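Local coordinates for heavy-metal chelation domain-containing protein (Pyrococcus horikoshii, PDB 3NPG) that is of unknown function but may chelate heavy metals, combining a small antiparallel-sheet part with a Rossmann-like part, at residues L30-V35 with G197-L202; R43-A48 with K225-L230; P65-F70 with V86-A91; Y95-R100 with S217-N222. One frame throughout, in Å; residues are numbered along the deposited sequence.

Contact 1: L30-V35 with G197-L202; sequences LPYTWV and GPTGQL. With ACT (acetate ion), chain E.
At the edge of the Y32 ring, in its plane, lies acetate OXT. T199 OG1 is near that plane too, 3.9 Å from Y32 CE2. P198 comes in obliquely, its side chain crossing that of Y32 at about a right angle, with P198 CG 3.7 Å from Y32 CZ. The phenol oxygen is close to the same proline, Y32 OH to P198 CD being 3.3 Å. Y32 OH donates to acetate OXT at 2.6 Å. T199 OG1 is 2.9 Å from both acetate O and acetate OXT, and it also pairs with M49 N. Y32 stands on strand 32-38, the middle strand of the three-stranded antiparallel sheet. The 197-202 loop follows strand 192-196 of the Rossmann-like sheet, so the acetate lies where the two parts of the chain meet. It is probably a crystallisation component. Y32 CG stands beside the backbone N (chi1 -76°), which swings the phenol toward P198. A phenylalanine here would probably leave acetate OXT without its phenol donor and P198 CD without the oxygen beside it. G197 CA passes 3.7 Å from the acetate CH3.

Contact 2: R43-A48 with K225-L230; sequences RALGVA and KALVKL
L45 on strand 43-48 meets L227 and L230 on helix 225-230. L227 CD2 touches both methyls of L45, and L45 CD2 also meets L230. L45 CD2 and L230 CD1 come tip to tip at 3.7 Å. L45 CD1 lies 3.8 Å from L227 CD2, and these two side chains cross obliquely. V47, two residues along the strand, adds CG1 at 3.9 Å from L230 CD1. One methyl of L230 thus touches both strand residues. L45 CG is anti to the backbone N (chi1 -170°), an extended course that carries its methyls out to the helix. The strand and helix segments run within 29° of parallel, and their axes come no closer than 10.8 Å, a distance these branched side chains fill. A second shell holds them in place. W34 of strand 32-38 packs on L45, V47 and L227. F238 of helix 235-239 packs on V47, A226 and L230. On the strand backbone, V47 N is bound by Q201 OE1. At the start of helix 223-232, N222 OD1 caps K225 N. The touching side chains are all aliphatic and buried. The helix is therefore held to this edge strand by shape and the hydrophobic effect, without directional polar bonds between the two segments.

Contact 3: P65-F70 with V86-A91; sequences PSLLEF and VAAINA
N90 ND2, two residues on from the A88 that meets L67 and F70, is gripped by two backbone oxygens, V47 O and T199 O. These bonds fix the amide and join helix 79-96 to strand 43-49 and to the loop after strand 192-196. The face of the helix bearing A88 is apolar by contrast. A88 CB is the shared point of contact. F70 CB lies 3.7 Å from A88 CB, and L67 CD1 lies 3.8 Å from that same methyl. L67 CD1 also comes within 4.0 Å of A88 O, so the leucine rests partly on the helix backbone. L67 CG is anti to the backbone N (chi1 -173°), and this turns the end of the leucine toward A88. F70 touches through its CB; the ring lies beyond, with A88 CB near its plane at the edge. The ring also packs edge-to-face with F26 and touches L23, both of strand 22-27, while L232 of the second subunit touches F70 too. The CA atoms of F70 and A88 are 6.3 Å apart, a close approach that the small alanine allows. The start of helix 67-72 has its own polar fixing. S66 OG accepts from E69 N at 3.1 Å, with an N-H...O angle of 154°, a serine N-cap. Farther along, E69 forms a salt bridge with K73. This is helix-to-helix packing through a small alanine, joining the short helix 67-72 to the long helix 79-96 in the part of the chain that carries the three-stranded sheet.

Contact 4: Y95-R100 with S217-N222; sequences YYIDLR and SMKVTN
K219 lays its aliphatic chain against I97 and L99, and the close part of this contact is all carbon. K219 CD is 3.8 Å from L99 CD1 and 4.0 Å from I97 CG2. The lysine is extended throughout, with CG anti to the backbone N (chi1 -176°), and it slides past I97 in the opposite direction. K219 CE and K219 NZ also run past I97 CG2, each at 4.1 Å. That methyl holds the crowded position between the backbone N and the carbonyl carbon, while the other branch of I97 leads away from K219. The outer side of the contact is looser. I97, L99 and K219 are all partly exposed, and a crystal neighbour touches L99 and K219. An alanine in place of K219 would probably leave I97 CG2 and L99 CD1 without the lysine methylenes that lie against them and open a gap between strand and loop. Segment 95-100 is the end of helix 79-96 and the loop that follows it, I97 being the first residue to leave helical geometry. Strand 214-220 pairs antiparallel with strand 242-248, whose Y245 also packs on L99, and helix 235-239 packs on M218 and V220.

Contacts 1, 2 and 3 are buried, and contact 4 lies at the surface. Contacts 1 and 2 use neighbouring strands of the three-stranded sheet, and each joins it to the Rossmann-like part, one through a loop and the other through a helix. Contact 3 joins two helices, 67-72 and 79-96, on the three-stranded-sheet side of the chain. It shares helix 79-96 with contact 4 but does not touch it beyond adjoining in sequence; their centres are about 17 Å apart. Contact 1 mixes apolar packing with polar groups around a bound anion. Contacts 2 and 3 are packing of apolar side chains. Contact 4 uses a lysine's methylenes. The second subunit reaches contacts 1, 2 and 3.

Contact 1: L30-V35 with G197-L202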
loop_
_atom_site.group_PDB
_atom_site.type_symbol
_atom_site.label_atom_id
_atom_site.label_comp_id
_atom_site.label_asym_id
_atom_site.label_seq_id
_atom_site.Cartn_x
_atom_site.Cartn_y
_atom_site.Cartn_z
ATOM N N LEU A 30 11.316 6.036 13.374
ATOM C CA LEU A 30 11.765 5.483 12.100
ATOM C C LEU A 30 13.254 5.812 11.841
ATOM O O LEU A 30 13.711 6.909 12.173
ATOM C CB LEU A 30 10.898 6.021 10.946
ATOM C CG LEU A 30 9.459 5.496 10.877
ATOM C CD1 LEU A 30 8.632 6.331 9.938
ATOM C CD2 LEU A 30 9.423 4.036 10.450
ATOM N N PRO A 31 14.032 4.874 11.237
ATOM C CA PRO A 31 13.624 3.535 10.755
ATOM C C PRO A 31 13.467 2.506 11.876
ATOM O O PRO A 31 12.815 1.476 11.680
ATOM C CB PRO A 31 14.757 3.166 9.791
ATOM C CG PRO A 31 15.965 3.854 10.360
ATOM C CD PRO A 31 15.455 5.149 10.940
ATOM N N TYR A 32 14.051 2.786 13.054
ATOM C CA TYR A 32 14.051 1.838 14.157
ATOM C C TYR A 32 13.472 2.392 15.428
ATOM O O TYR A 32 13.691 3.565 15.762
ATOM C CB TYR A 32 15.473 1.313 14.412
ATOM C CG TYR A 32 15.917 0.288 13.399
ATOM C CD1 TYR A 32 16.465 0.675 12.183
ATOM C CD2 TYR A 32 15.758 -1.073 13.639
ATOM C CE1 TYR A 32 16.813 -0.264 11.216
ATOM C CE2 TYR A 32 16.125 -2.021 12.691
ATOM C CZ TYR A 32 16.650 -1.613 11.477
ATOM O OH TYR A 32 17.005 -2.541 10.533
ATOM N N THR A 33 12.744 1.535 16.165
ATOM C CA THR A 33 12.295 1.809 17.520
ATOM C C THR A 33 13.441 1.411 18.429
ATOM O O THR A 33 14.074 0.378 18.194
ATOM C CB THR A 33 11.022 0.995 17.834
ATOM O OG1 THR A 33 9.959 1.448 16.997
ATOM C CG2 THR A 33 10.608 1.087 19.292
ATOM N N TRP A 34 13.781 2.256 19.399
ATOM C CA TRP A 34 14.908 1.965 20.275
ATOM C C TRP A 34 14.567 2.084 21.742
ATOM O O TRP A 34 13.667 2.835 22.114
ATOM C CB TRP A 34 16.124 2.833 19.920
ATOM C CG TRP A 34 15.854 4.302 19.951
ATOM C CD1 TRP A 34 15.496 5.093 18.900
ATOM C CD2 TRP A 34 15.961 5.166 21.086
ATOM N NE1 TRP A 34 15.371 6.398 19.311
ATOM C CE2 TRP A 34 15.662 6.474 20.648
ATOM C CE3 TRP A 34 16.279 4.961 22.442
ATOM C CZ2 TRP A 34 15.657 7.569 21.517
ATOM C CZ3 TRP A 34 16.272 6.047 23.297
ATOM C CH2 TRP A 34 15.957 7.332 22.836
ATOM N N VAL A 35 15.282 1.327 22.580
ATOM C CA VAL A 35 15.130 1.359 24.031
ATOM C C VAL A 35 16.514 1.437 24.662
ATOM O O VAL A 35 17.361 0.573 24.403
ATOM C CB VAL A 35 14.315 0.133 24.559
ATOM C CG1 VAL A 35 14.466 -0.022 26.065
ATOM C CG2 VAL A 35 12.839 0.240 24.169
ATOM N N GLY A 197 19.644 -8.934 10.863
ATOM C CA GLY A 197 19.222 -7.549 11.030
ATOM C C GLY A 197 19.378 -7.021 12.442
ATOM O O GLY A 197 19.461 -7.798 13.399
ATOM N N PRO A 198 19.337 -5.674 12.615
ATOM C CA PRO A 198 19.464 -5.097 13.976
ATOM C C PRO A 198 18.385 -5.562 14.973
ATOM O O PRO A 198 18.615 -5.501 16.174
ATOM C CB PRO A 198 19.391 -3.583 13.730
ATOM C CG PRO A 198 19.787 -3.404 12.312
ATOM C CD PRO A 198 19.282 -4.620 11.584
ATOM N N THR A 199 17.216 -6.038 14.478
ATOM C CA THR A 199 16.148 -6.541 15.363
ATOM C C THR A 199 16.547 -7.922 15.987
ATOM O O THR A 199 15.940 -8.362 16.972
ATOM C CB THR A 199 14.788 -6.581 14.611
ATOM O OG1 THR A 199 14.610 -5.362 13.880
ATOM C CG2 THR A 199 13.607 -6.798 15.547
ATOM N N GLY A 200 17.598 -8.539 15.440
ATOM C CA GLY A 200 18.113 -9.815 15.926
ATOM C C GLY A 200 19.168 -9.669 17.009
ATOM O O GLY A 200 20.010 -10.553 17.178
ATOM N N GLN A 201 19.104 -8.559 17.783
ATOM C CA GLN A 201 20.045 -8.268 18.876
ATOM C C GLN A 201 19.781 -9.136 20.107
ATOM O O GLN A 201 20.518 -9.040 21.090
ATOM C CB GLN A 201 19.967 -6.782 19.268
ATOM C CG GLN A 201 20.766 -5.854 18.366
ATOM C CD GLN A 201 20.539 -4.401 18.717
ATOM O OE1 GLN A 201 19.463 -4.005 19.167
ATOM N NE2 GLN A 201 21.539 -3.568 18.479
ATOM N N LEU A 202 18.720 -9.975 20.063
ATOM C CA LEU A 202 18.329 -10.832 21.194
ATOM C C LEU A 202 19.410 -11.887 21.551
ATOM O O LEU A 202 20.253 -12.216 20.708
ATOM C CB LEU A 202 16.948 -11.505 20.931
ATOM C CG LEU A 202 16.922 -12.721 19.969
ATOM C CD1 LEU A 202 15.664 -13.536 20.164
ATOM C CD2 LEU A 202 17.026 -12.292 18.537
HETATM C C ACT E . 15.792 -5.780 10.813
HETATM O O ACT E . 15.189 -6.645 11.365
HETATM O OXT ACT E . 15.948 -4.756 11.381
HETATM C CH3 ACT E . 16.327 -5.986 9.397
#

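Contact 2: R43-A48 with K225-L230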
loop_
_atom_site.group_PDB
_atom_site.type_symbol
_atom_site.label_atom_id
_atom_site.label_comp_id
_atom_site.label_asym_id
_atom_site.label_seq_id
_atom_site.Cartn_x
_atom_site.Cartn_y
_atom_site.Cartn_z
ATOM N N ARG A 43 25.588 1.325 30.034
ATOM C CA ARG A 43 24.356 1.413 29.239
ATOM C C ARG A 43 24.354 0.455 28.035
ATOM O O ARG A 43 25.416 0.023 27.576
ATOM C CB ARG A 43 24.114 2.860 28.768
ATOM C CG ARG A 43 23.669 3.798 29.875
ATOM C CD ARG A 43 23.382 5.187 29.352
ATOM N NE ARG A 43 22.870 6.062 30.406
ATOM C CZ ARG A 43 22.531 7.332 30.217
ATOM N NH1 ARG A 43 22.648 7.885 29.015
ATOM N NH2 ARG A 43 22.067 8.057 31.226
ATOM N N ALA A 44 23.150 0.141 27.515
ATOM C CA ALA A 44 22.985 -0.719 26.338
ATOM C C ALA A 44 21.806 -0.247 25.505
ATOM O O ALA A 44 20.759 0.112 26.057
ATOM C CB ALA A 44 22.773 -2.162 26.766
ATOM N N LEU A 45 21.969 -0.230 24.178
ATOM C CA LEU A 45 20.911 0.222 23.284
ATOM C C LEU A 45 20.348 -0.929 22.456
ATOM O O LEU A 45 21.081 -1.595 21.729
ATOM C CB LEU A 45 21.423 1.358 22.373
ATOM C CG LEU A 45 20.367 2.114 21.547
ATOM C CD1 LEU A 45 19.356 2.818 22.443
ATOM C CD2 LEU A 45 21.020 3.112 20.642
ATOM N N GLY A 46 19.054 -1.166 22.601
ATOM C CA GLY A 46 18.351 -2.184 21.840
ATOM C C GLY A 46 17.429 -1.570 20.814
ATOM O O GLY A 46 16.798 -0.539 21.084
ATOM N N VAL A 47 17.368 -2.168 19.608
ATOM C CA VAL A 47 16.527 -1.648 18.531
ATOM C C VAL A 47 15.600 -2.710 17.967
ATOM O O VAL A 47 15.891 -3.899 18.065
ATOM C CB VAL A 47 17.350 -0.945 17.407
ATOM C CG1 VAL A 47 18.032 0.317 17.926
ATOM C CG2 VAL A 47 18.365 -1.896 16.782
ATOM N N ALA A 48 14.466 -2.279 17.397
ATOM C CA ALA A 48 13.518 -3.163 16.721
ATOM C C ALA A 48 12.897 -2.412 15.567
ATOM O O ALA A 48 12.391 -1.302 15.761
ATOM C CB ALA A 48 12.442 -3.625 17.689
ATOM N N LYS A 225 26.453 8.606 19.729
ATOM C CA LYS A 225 26.500 8.900 18.291
ATOM C C LYS A 225 25.413 8.138 17.514
ATOM O O LYS A 225 24.829 8.691 16.578
ATOM C CB LYS A 225 27.891 8.604 17.715
ATOM C CG LYS A 225 28.961 9.594 18.153
ATOM C CD LYS A 225 30.200 9.494 17.274
ATOM C CE LYS A 225 31.282 10.452 17.704
ATOM N NZ LYS A 225 32.421 10.458 16.747
ATOM N N ALA A 226 25.126 6.877 17.923
ATOM C CA ALA A 226 24.093 6.051 17.289
ATOM C C ALA A 226 22.680 6.592 17.571
ATOM O O ALA A 226 21.832 6.556 16.684
ATOM C CB ALA A 226 24.208 4.614 17.757
ATOM N N LEU A 227 22.439 7.121 18.802
ATOM C CA LEU A 227 21.146 7.729 19.170
ATOM C C LEU A 227 20.869 8.976 18.350
ATOM O O LEU A 227 19.729 9.206 17.950
ATOM C CB LEU A 227 21.108 8.074 20.670
ATOM C CG LEU A 227 20.708 6.942 21.605
ATOM C CD1 LEU A 227 20.862 7.355 23.041
ATOM C CD2 LEU A 227 19.292 6.492 21.341
ATOM N N VAL A 228 21.915 9.775 18.080
ATOM C CA VAL A 228 21.805 10.973 17.248
ATOM C C VAL A 228 21.323 10.594 15.848
ATOM O O VAL A 228 20.392 11.208 15.334
ATOM C CB VAL A 228 23.151 11.762 17.214
ATOM C CG1 VAL A 228 23.163 12.795 16.089
ATOM C CG2 VAL A 228 23.427 12.426 18.559
ATOM N N LYS A 229 21.898 9.529 15.271
ATOM C CA LYS A 229 21.516 9.064 13.938
ATOM C C LYS A 229 20.138 8.401 13.936
ATOM O O LYS A 229 19.367 8.616 13.003
ATOM C CB LYS A 229 22.588 8.124 13.354
ATOM C CG LYS A 229 23.989 8.765 13.249
ATOM C CD LYS A 229 24.075 9.813 12.134
ATOM C CE LYS A 229 25.469 10.375 12.008
ATOM N NZ LYS A 229 25.527 11.493 11.032
ATOM N N LEU A 230 19.804 7.625 15.007
ATOM C CA LEU A 230 18.475 6.985 15.116
ATOM C C LEU A 230 17.380 8.043 15.178
ATOM O O LEU A 230 16.345 7.904 14.518
ATOM C CB LEU A 230 18.391 6.074 16.361
ATOM C CG LEU A 230 19.028 4.688 16.248
ATOM C CD1 LEU A 230 19.056 4.013 17.580
ATOM C CD2 LEU A 230 18.288 3.816 15.250
#

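Contact 3: P65-F70 with V86-A91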
loop_
_atom_site.group_PDB
_atom_site.type_symbol
_atom_site.label_atom_id
_atom_site.label_comp_id
_atom_site.label_asym_id
_atom_site.label_seq_id
_atom_site.Cartn_x
_atom_site.Cartn_y
_atom_site.Cartn_z
ATOM N N PRO A 65 5.850 4.128 31.637
ATOM C CA PRO A 65 6.868 3.334 30.939
ATOM C C PRO A 65 7.960 2.805 31.860
ATOM O O PRO A 65 8.494 3.545 32.690
ATOM C CB PRO A 65 7.431 4.311 29.895
ATOM C CG PRO A 65 6.463 5.460 29.859
ATOM C CD PRO A 65 5.888 5.540 31.216
ATOM N N SER A 66 8.264 1.506 31.732
ATOM C CA SER A 66 9.340 0.842 32.464
ATOM C C SER A 66 9.870 -0.310 31.622
ATOM O O SER A 66 9.221 -0.709 30.652
ATOM C CB SER A 66 8.842 0.328 33.813
ATOM O OG SER A 66 8.092 -0.869 33.677
ATOM N N LEU A 67 11.047 -0.835 31.969
ATOM C CA LEU A 67 11.654 -1.927 31.213
ATOM C C LEU A 67 10.801 -3.212 31.275
ATOM O O LEU A 67 10.554 -3.827 30.240
ATOM C CB LEU A 67 13.087 -2.187 31.708
ATOM C CG LEU A 67 13.916 -3.195 30.919
ATOM C CD1 LEU A 67 13.916 -2.874 29.426
ATOM C CD2 LEU A 67 15.316 -3.238 31.429
ATOM N N LEU A 68 10.296 -3.568 32.476
ATOM C CA LEU A 68 9.460 -4.765 32.649
ATOM C C LEU A 68 8.096 -4.623 31.955
ATOM O O LEU A 68 7.584 -5.602 31.411
ATOM C CB LEU A 68 9.280 -5.093 34.144
ATOM C CG LEU A 68 10.544 -5.580 34.878
ATOM C CD1 LEU A 68 10.350 -5.543 36.376
ATOM C CD2 LEU A 68 10.942 -6.977 34.422
ATOM N N GLU A 69 7.521 -3.392 31.952
ATOM C CA GLU A 69 6.237 -3.101 31.288
ATOM C C GLU A 69 6.378 -3.246 29.770
ATOM O O GLU A 69 5.509 -3.841 29.126
ATOM C CB GLU A 69 5.746 -1.680 31.656
ATOM C CG GLU A 69 4.384 -1.308 31.074
ATOM C CD GLU A 69 3.181 -1.906 31.783
ATOM O OE1 GLU A 69 3.270 -2.155 33.007
ATOM O OE2 GLU A 69 2.123 -2.050 31.128
ATOM N N PHE A 70 7.499 -2.738 29.203
ATOM C CA PHE A 70 7.778 -2.840 27.767
ATOM C C PHE A 70 7.901 -4.290 27.336
ATOM O O PHE A 70 7.223 -4.704 26.398
ATOM C CB PHE A 70 9.059 -2.060 27.397
ATOM C CG PHE A 70 8.898 -0.556 27.254
ATOM C CD1 PHE A 70 7.648 0.043 27.369
ATOM C CD2 PHE A 70 9.992 0.252 26.967
ATOM C CE1 PHE A 70 7.501 1.423 27.231
ATOM C CE2 PHE A 70 9.843 1.632 26.827
ATOM C CZ PHE A 70 8.600 2.210 26.961
ATOM N N VAL A 86 10.058 -5.737 21.854
ATOM C CA VAL A 86 11.200 -6.404 21.209
ATOM C C VAL A 86 12.474 -5.538 21.330
ATOM O O VAL A 86 13.539 -6.063 21.653
ATOM C CB VAL A 86 10.883 -6.781 19.736
ATOM C CG1 VAL A 86 12.133 -7.259 19.004
ATOM C CG2 VAL A 86 9.781 -7.835 19.668
ATOM N N ALA A 87 12.341 -4.199 21.146
ATOM C CA ALA A 87 13.468 -3.264 21.318
ATOM C C ALA A 87 13.993 -3.309 22.755
ATOM O O ALA A 87 15.199 -3.221 22.970
ATOM C CB ALA A 87 13.041 -1.849 20.961
ATOM N N ALA A 88 13.084 -3.506 23.736
ATOM C CA ALA A 88 13.445 -3.628 25.151
ATOM C C ALA A 88 14.120 -4.973 25.436
ATOM O O ALA A 88 15.069 -5.021 26.216
ATOM C CB ALA A 88 12.214 -3.464 26.024
ATOM N N ILE A 89 13.631 -6.073 24.799
ATOM C CA ILE A 89 14.254 -7.404 24.932
ATOM C C ILE A 89 15.680 -7.354 24.372
ATOM O O ILE A 89 16.607 -7.874 24.994
ATOM C CB ILE A 89 13.393 -8.514 24.233
ATOM C CG1 ILE A 89 12.052 -8.714 24.958
ATOM C CG2 ILE A 89 14.173 -9.848 24.135
ATOM C CD1 ILE A 89 11.057 -9.563 24.206
ATOM N N ASN A 90 15.857 -6.667 23.223
ATOM C CA ASN A 90 17.163 -6.482 22.599
ATOM C C ASN A 90 18.079 -5.614 23.464
ATOM O O ASN A 90 19.276 -5.880 23.539
ATOM C CB ASN A 90 17.009 -5.879 21.206
ATOM C CG ASN A 90 16.336 -6.802 20.217
ATOM O OD1 ASN A 90 16.321 -8.027 20.375
ATOM N ND2 ASN A 90 15.790 -6.236 19.158
ATOM N N ALA A 91 17.510 -4.587 24.139
ATOM C CA ALA A 91 18.271 -3.712 25.036
ATOM C C ALA A 91 18.875 -4.513 26.181
ATOM O O ALA A 91 20.079 -4.412 26.436
ATOM C CB ALA A 91 17.371 -2.616 25.579
#

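Contact 4: Y95-R100 with S217-N222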
loop_
_atom_site.group_PDB
_atom_site.type_symbol
_atom_site.label_atom_id
_atom_site.label_comp_id
_atom_site.label_asym_id
_atom_site.label_seq_id
_atom_site.Cartn_x
_atom_site.Cartn_y
_atom_site.Cartn_z
ATOM N N TYR A 95 23.080 -5.790 26.725
ATOM C CA TYR A 95 23.800 -5.571 27.974
ATOM C C TYR A 95 24.517 -6.862 28.407
ATOM O O TYR A 95 25.649 -6.803 28.888
ATOM C CB TYR A 95 22.825 -5.097 29.078
ATOM C CG TYR A 95 23.496 -4.765 30.397
ATOM C CD1 TYR A 95 23.994 -3.490 30.648
ATOM C CD2 TYR A 95 23.569 -5.703 31.419
ATOM C CE1 TYR A 95 24.588 -3.171 31.871
ATOM C CE2 TYR A 95 24.163 -5.399 32.644
ATOM C CZ TYR A 95 24.675 -4.133 32.865
ATOM O OH TYR A 95 25.254 -3.833 34.075
ATOM N N TYR A 96 23.864 -8.030 28.206
ATOM C CA TYR A 96 24.387 -9.320 28.648
ATOM C C TYR A 96 25.017 -10.171 27.522
ATOM O O TYR A 96 25.535 -11.258 27.801
ATOM C CB TYR A 96 23.291 -10.119 29.372
ATOM C CG TYR A 96 22.826 -9.485 30.663
ATOM C CD1 TYR A 96 23.647 -9.459 31.785
ATOM C CD2 TYR A 96 21.537 -8.982 30.789
ATOM C CE1 TYR A 96 23.215 -8.905 32.986
ATOM C CE2 TYR A 96 21.090 -8.433 31.988
ATOM C CZ TYR A 96 21.937 -8.389 33.084
ATOM O OH TYR A 96 21.510 -7.848 34.269
ATOM N N ILE A 97 24.987 -9.680 26.264
ATOM C CA ILE A 97 25.517 -10.430 25.107
ATOM C C ILE A 97 27.028 -10.740 25.224
ATOM O O ILE A 97 27.827 -9.842 25.499
ATOM C CB ILE A 97 25.146 -9.744 23.742
ATOM C CG1 ILE A 97 25.376 -10.694 22.541
ATOM C CG2 ILE A 97 25.878 -8.400 23.552
ATOM C CD1 ILE A 97 24.269 -11.677 22.294
ATOM N N ASP A 98 27.401 -12.026 25.047
ATOM C CA ASP A 98 28.796 -12.457 25.044
ATOM C C ASP A 98 29.181 -12.833 23.622
ATOM O O ASP A 98 28.639 -13.793 23.066
ATOM C CB ASP A 98 29.003 -13.647 26.008
ATOM C CG ASP A 98 30.461 -14.058 26.219
ATOM O OD1 ASP A 98 31.365 -13.314 25.767
ATOM O OD2 ASP A 98 30.693 -15.081 26.879
ATOM N N LEU A 99 30.048 -12.024 22.998
ATOM C CA LEU A 99 30.421 -12.208 21.600
ATOM C C LEU A 99 31.810 -12.851 21.437
ATOM O O LEU A 99 32.482 -12.620 20.431
ATOM C CB LEU A 99 30.339 -10.863 20.851
ATOM C CG LEU A 99 28.958 -10.198 20.838
ATOM C CD1 LEU A 99 29.065 -8.726 20.486
ATOM C CD2 LEU A 99 28.019 -10.910 19.897
ATOM N N ARG A 100 32.208 -13.708 22.391
ATOM C CA ARG A 100 33.493 -14.419 22.319
ATOM C C ARG A 100 33.552 -15.372 21.132
ATOM O O ARG A 100 34.570 -15.431 20.446
ATOM C CB ARG A 100 33.772 -15.176 23.622
ATOM C CG ARG A 100 34.430 -14.318 24.676
ATOM C CD ARG A 100 34.509 -15.011 26.019
ATOM N NE ARG A 100 35.412 -16.160 26.004
ATOM C CZ ARG A 100 35.911 -16.713 27.101
ATOM N NH1 ARG A 100 35.634 -16.203 28.294
ATOM N NH2 ARG A 100 36.722 -17.758 27.012
ATOM N N SER A 217 23.417 -10.060 13.617
ATOM C CA SER A 217 22.988 -8.746 14.066
ATOM C C SER A 217 24.189 -7.818 14.273
ATOM O O SER A 217 25.271 -8.083 13.734
ATOM C CB SER A 217 22.180 -8.869 15.351
ATOM O OG SER A 217 21.475 -7.671 15.621
HETATM N N MSE A 218 23.995 -6.712 15.029
HETATM C CA MSE A 218 25.059 -5.744 15.296
HETATM C C MSE A 218 24.953 -5.151 16.702
HETATM O O MSE A 218 23.848 -4.942 17.210
HETATM C CB MSE A 218 25.059 -4.629 14.239
HETATM C CG MSE A 218 23.772 -3.800 14.221
HETATM SE SE MSE A 218 23.625 -2.714 12.640
HETATM C CE MSE A 218 23.449 -4.158 11.275
ATOM N N LYS A 219 26.105 -4.862 17.324
ATOM C CA LYS A 219 26.146 -4.258 18.650
ATOM C C LYS A 219 26.599 -2.812 18.554
ATOM O O LYS A 219 27.606 -2.523 17.907
ATOM C CB LYS A 219 27.069 -5.057 19.592
ATOM C CG LYS A 219 27.078 -4.530 21.030
ATOM C CD LYS A 219 27.965 -5.351 21.930
ATOM C CE LYS A 219 27.953 -4.828 23.341
ATOM N NZ LYS A 219 28.837 -5.623 24.228
ATOM N N VAL A 220 25.864 -1.899 19.212
ATOM C CA VAL A 220 26.192 -0.473 19.223
ATOM C C VAL A 220 27.497 -0.220 20.004
ATOM O O VAL A 220 27.582 -0.553 21.188
ATOM C CB VAL A 220 25.017 0.375 19.775
ATOM C CG1 VAL A 220 25.363 1.854 19.758
ATOM C CG2 VAL A 220 23.734 0.111 18.993
ATOM N N THR A 221 28.517 0.346 19.326
ATOM C CA THR A 221 29.816 0.642 19.948
ATOM C C THR A 221 29.828 2.032 20.592
ATOM O O THR A 221 30.486 2.227 21.608
ATOM C CB THR A 221 30.964 0.449 18.938
ATOM O OG1 THR A 221 30.691 1.202 17.752
ATOM C CG2 THR A 221 31.186 -1.006 18.587
ATOM N N ASN A 222 29.099 2.999 19.994
ATOM C CA ASN A 222 28.961 4.352 20.539
ATOM C C ASN A 222 27.477 4.689 20.653
ATOM O O ASN A 222 26.831 4.990 19.648
ATOM C CB ASN A 222 29.692 5.381 19.649
ATOM C CG ASN A 222 29.898 6.740 20.301
ATOM O OD1 ASN A 222 28.995 7.314 20.927
ATOM N ND2 ASN A 222 31.071 7.310 20.103
#